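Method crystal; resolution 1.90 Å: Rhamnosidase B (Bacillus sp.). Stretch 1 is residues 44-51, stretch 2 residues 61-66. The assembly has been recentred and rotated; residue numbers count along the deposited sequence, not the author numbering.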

ATOM      1  N   ILE A  44     -21.306 -12.043   7.048  1.00 27.63           N
ATOM      2  CA  ILE A  44     -20.053 -12.762   7.211  1.00 26.91           C
ATOM      3  C   ILE A  44     -18.819 -11.908   7.487  1.00 26.87           C
ATOM      4  O   ILE A  44     -18.745 -10.737   7.108  1.00 25.95           O
ATOM      5  CB  ILE A  44     -19.771 -13.598   5.935  1.00 29.34           C
ATOM      6  CG1 ILE A  44     -18.413 -14.297   6.025  1.00 27.49           C
ATOM      7  CG2 ILE A  44     -19.808 -12.687   4.706  1.00 30.20           C
ATOM      8  CD1 ILE A  44     -18.093 -15.160   4.809  1.00 29.67           C
ATOM      9  N   THR A  45     -17.860 -12.517   8.174  1.00 26.16           N
ATOM     10  CA  THR A  45     -16.577 -11.893   8.461  1.00 25.72           C
ATOM     11  C   THR A  45     -15.620 -13.046   8.717  1.00 25.68           C
ATOM     12  O   THR A  45     -16.050 -14.176   8.947  1.00 26.56           O
ATOM     13  CB  THR A  45     -16.618 -10.940   9.678  1.00 26.16           C
ATOM     14  OG1 THR A  45     -15.399 -10.185   9.716  1.00 25.99           O
ATOM     15  CG2 THR A  45     -16.756 -11.714  10.981  1.00 26.73           C
ATOM     16  N   ALA A  46     -14.324 -12.778   8.643  1.00 25.32           N
ATOM     17  CA  ALA A  46     -13.343 -13.823   8.862  1.00 24.64           C
ATOM     18  C   ALA A  46     -12.008 -13.235   9.278  1.00 24.69           C
ATOM     19  O   ALA A  46     -11.806 -12.023   9.233  1.00 26.16           O
ATOM     20  CB  ALA A  46     -13.173 -14.652   7.601  1.00 24.67           C
ATOM     21  N   ASP A  47     -11.107 -14.112   9.696  1.00 24.97           N
ATOM     22  CA  ASP A  47      -9.769 -13.728  10.121  1.00 25.61           C
ATOM     23  C   ASP A  47      -8.843 -14.682   9.374  1.00 25.06           C
ATOM     24  O   ASP A  47      -8.887 -15.886   9.628  1.00 25.74           O
ATOM     25  CB  ASP A  47      -9.625 -13.931  11.636  1.00 26.27           C
ATOM     26  CG  ASP A  47      -8.301 -13.426  12.169  1.00 24.58           C
ATOM     27  OD1 ASP A  47      -7.275 -13.663  11.504  1.00 26.30           O
ATOM     28  OD2 ASP A  47      -8.283 -12.802  13.251  1.00 24.51           O
ATOM     29  N   SER A  48      -7.977 -14.176   8.493  1.00 24.28           N
ATOM     30  CA  SER A  48      -7.809 -12.750   8.204  1.00 23.62           C
ATOM     31  C   SER A  48      -8.695 -12.176   7.093  1.00 22.59           C
ATOM     32  O   SER A  48      -9.207 -11.058   7.216  1.00 22.21           O
ATOM     33  CB  SER A  48      -6.347 -12.483   7.839  1.00 23.79           C
ATOM     34  OG  SER A  48      -5.467 -13.141   8.730  1.00 26.92           O
ATOM     35  N   ARG A  49      -8.841 -12.923   6.004  1.00 22.79           N
ATOM     36  CA  ARG A  49      -9.652 -12.490   4.861  1.00 24.12           C
ATOM     37  C   ARG A  49     -10.414 -13.681   4.268  1.00 24.69           C
ATOM     38  O   ARG A  49     -10.053 -14.832   4.508  1.00 24.94           O
ATOM     39  CB  ARG A  49      -8.748 -11.881   3.782  1.00 22.99           C
ATOM     40  CG  ARG A  49      -7.923 -10.677   4.231  1.00 20.70           C
ATOM     41  CD  ARG A  49      -8.792  -9.456   4.472  1.00 22.39           C
ATOM     42  NE  ARG A  49      -7.999  -8.255   4.721  1.00 24.19           N
ATOM     43  CZ  ARG A  49      -7.786  -7.717   5.919  1.00 25.93           C
ATOM     44  NH1 ARG A  49      -8.310  -8.269   7.008  1.00 25.50           N
ATOM     45  NH2 ARG A  49      -7.049  -6.620   6.026  1.00 26.83           N
ATOM     46  N   TYR A  50     -11.456 -13.408   3.481  1.00 23.99           N
ATOM     47  CA  TYR A  50     -12.237 -14.485   2.881  1.00 22.92           C
ATOM     48  C   TYR A  50     -12.652 -14.231   1.434  1.00 23.29           C
ATOM     49  O   TYR A  50     -12.632 -13.100   0.955  1.00 21.52           O
ATOM     50  CB  TYR A  50     -13.521 -14.724   3.683  1.00 21.28           C
ATOM     51  CG  TYR A  50     -14.571 -13.646   3.471  1.00 20.49           C
ATOM     52  CD1 TYR A  50     -14.675 -12.559   4.337  1.00 18.81           C
ATOM     53  CD2 TYR A  50     -15.422 -13.685   2.366  1.00 20.91           C
ATOM     54  CE1 TYR A  50     -15.600 -11.535   4.107  1.00 18.25           C
ATOM     55  CE2 TYR A  50     -16.345 -12.666   2.124  1.00 20.33           C
ATOM     56  CZ  TYR A  50     -16.427 -11.596   2.997  1.00 20.35           C
ATOM     57  OH  TYR A  50     -17.322 -10.582   2.743  1.00 20.90           O
ATOM     58  N   VAL A  51     -13.036 -15.313   0.765  1.00 22.48           N
ATOM     59  CA  VAL A  51     -13.567 -15.286  -0.594  1.00 23.80           C
ATOM     60  C   VAL A  51     -14.851 -16.118  -0.473  1.00 24.57           C
ATOM     61  O   VAL A  51     -14.801 -17.304  -0.134  1.00 26.04           O
ATOM     62  CB  VAL A  51     -12.633 -15.946  -1.618  1.00 23.55           C
ATOM     63  CG1 VAL A  51     -13.312 -15.949  -2.983  1.00 25.31           C
ATOM     64  CG2 VAL A  51     -11.308 -15.188  -1.696  1.00 22.14           C
ATOM     65  N   ARG A  61     -15.553 -10.634  -1.535  1.00 22.09           N
ATOM     66  CA  ARG A  61     -14.302 -10.761  -0.789  1.00 22.61           C
ATOM     67  C   ARG A  61     -14.349  -9.804   0.396  1.00 22.36           C
ATOM     68  O   ARG A  61     -15.054  -8.794   0.359  1.00 22.98           O
ATOM     69  CB  ARG A  61     -13.106 -10.386  -1.671  1.00 22.95           C
ATOM     70  CG  ARG A  61     -12.979 -11.174  -2.966  1.00 22.32           C
ATOM     71  CD  ARG A  61     -11.894 -10.563  -3.861  1.00 21.90           C
ATOM     72  NE  ARG A  61     -11.849 -11.174  -5.187  1.00 19.54           N
ATOM     73  CZ  ARG A  61     -11.172 -12.276  -5.489  1.00 20.29           C
ATOM     74  NH1 ARG A  61     -10.463 -12.905  -4.561  1.00 18.16           N
ATOM     75  NH2 ARG A  61     -11.211 -12.757  -6.726  1.00 22.82           N
ATOM     76  N   GLY A  62     -13.586 -10.119   1.437  1.00 22.90           N
ATOM     77  CA  GLY A  62     -13.554  -9.268   2.612  1.00 19.58           C
ATOM     78  C   GLY A  62     -12.794  -9.930   3.747  1.00 19.91           C
ATOM     79  O   GLY A  62     -12.009 -10.847   3.516  1.00 19.46           O
ATOM     80  N   PRO A  63     -12.953  -9.438   4.984  1.00 19.96           N
ATOM     81  CA  PRO A  63     -13.780  -8.275   5.313  1.00 18.87           C
ATOM     82  C   PRO A  63     -12.920  -7.032   5.089  1.00 19.68           C
ATOM     83  O   PRO A  63     -11.764  -7.150   4.694  1.00 19.57           O
ATOM     84  CB  PRO A  63     -14.090  -8.494   6.788  1.00 21.77           C
ATOM     85  CG  PRO A  63     -12.791  -9.070   7.291  1.00 20.73           C
ATOM     86  CD  PRO A  63     -12.445 -10.086   6.209  1.00 20.24           C
ATOM     87  N   VAL A  64     -13.474  -5.849   5.323  1.00 21.37           N
ATOM     88  CA  VAL A  64     -12.682  -4.636   5.171  1.00 21.70           C
ATOM     89  C   VAL A  64     -11.688  -4.663   6.330  1.00 22.63           C
ATOM     90  O   VAL A  64     -11.890  -5.402   7.297  1.00 23.22           O
ATOM     91  CB  VAL A  64     -13.561  -3.367   5.249  1.00 22.52           C
ATOM     92  CG1 VAL A  64     -14.530  -3.335   4.067  1.00 21.51           C
ATOM     93  CG2 VAL A  64     -14.326  -3.328   6.561  1.00 21.69           C
ATOM     94  N   ARG A  65     -10.615  -3.885   6.245  1.00 21.21           N
ATOM     95  CA  ARG A  65      -9.629  -3.901   7.319  1.00 22.70           C
ATOM     96  C   ARG A  65     -10.241  -3.395   8.621  1.00 21.58           C
ATOM     97  O   ARG A  65     -10.993  -2.415   8.629  1.00 21.53           O
ATOM     98  CB  ARG A  65      -8.388  -3.089   6.930  1.00 19.24           C
ATOM     99  CG  ARG A  65      -8.591  -1.591   6.770  1.00 23.03           C
ATOM    100  CD  ARG A  65      -7.429  -0.998   5.972  1.00 21.93           C
ATOM    101  NE  ARG A  65      -7.513  -1.374   4.558  1.00 24.23           N
ATOM    102  CZ  ARG A  65      -6.503  -1.309   3.697  1.00 21.06           C
ATOM    103  NH1 ARG A  65      -5.312  -0.885   4.100  1.00 18.22           N
ATOM    104  NH2 ARG A  65      -6.688  -1.656   2.425  1.00 20.90           N
ATOM    105  N   SER A  66      -9.924  -4.075   9.720  1.00 21.86           N
ATOM    106  CA  SER A  66     -10.474  -3.715  11.028  1.00 23.53           C
ATOM    107  C   SER A  66      -9.500  -3.819  12.193  1.00 23.58           C
ATOM    108  O   SER A  66      -8.440  -4.433  12.090  1.00 22.77           O
ATOM    109  CB  SER A  66     -11.643  -4.642  11.392  1.00 21.72           C
ATOM    110  OG  SER A  66     -12.456  -4.977  10.289  1.00 24.00           O
TER
HETATM  111  O   HOH W   1      -7.838  -6.312   9.130  1.00 24.00           O

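The two stretches are joined most firmly where Y50 and G62 face each other as a hydrogen-bonded pair of antiparallel strands. Y50 N donates to G62 O at 2.6 Å, a short and nearly straight bond, and G62 N returns a longer one to Y50 O at 3.2 Å. Together they close the small ring typical of such a pair. Beside it, R61 CA lies 3.4 Å from Y50 O, a CA-H...O contact that adds a weaker polar touch to the same carbonyl. V51 and R61 form the next, non-hydrogen-bonded pair, and their side chains share a face of the sheet: V51 CG2 meets R61 NH1 at 3.8 Å, while R61 NE and NH2 are hydrogen-bonded elsewhere in the structure.

Glycine suits position 62 because the Y50 ring folds across it. With chi1 at 74° (p), the ring sets one face over G62 N and R61 C; an ideal CB on G62 would come 2.9 Å from Y50 CE1, a clash.

Beyond the bridges, a cis peptide bond precedes P63, and another precedes S48. P63 has no amide hydrogen to offer, and it contributes a compact apolar ring instead. Its CD packs 3.8 Å from Y50 CD1 and 3.5 Å from S48 O, while its CB lies 3.6 Å from T45 OG1, so the ring fits against several residues of the first stretch.

The R49 side chain runs alongside P63, its CD 3.8 Å from P63 O. Its NH1 donates to S48 O at 2.9 Å, anchoring the guanidinium to its own stretch, while P63 O lies over one face of that planar group. The same NH1 donates to water 1 at 2.9 Å, and S66 N donates to this water at 3.1 Å, giving a solvent bridge between the stretches. Nearby, R49 NH2 approaches R65 CB at 3.9 Å, a purely packing contact.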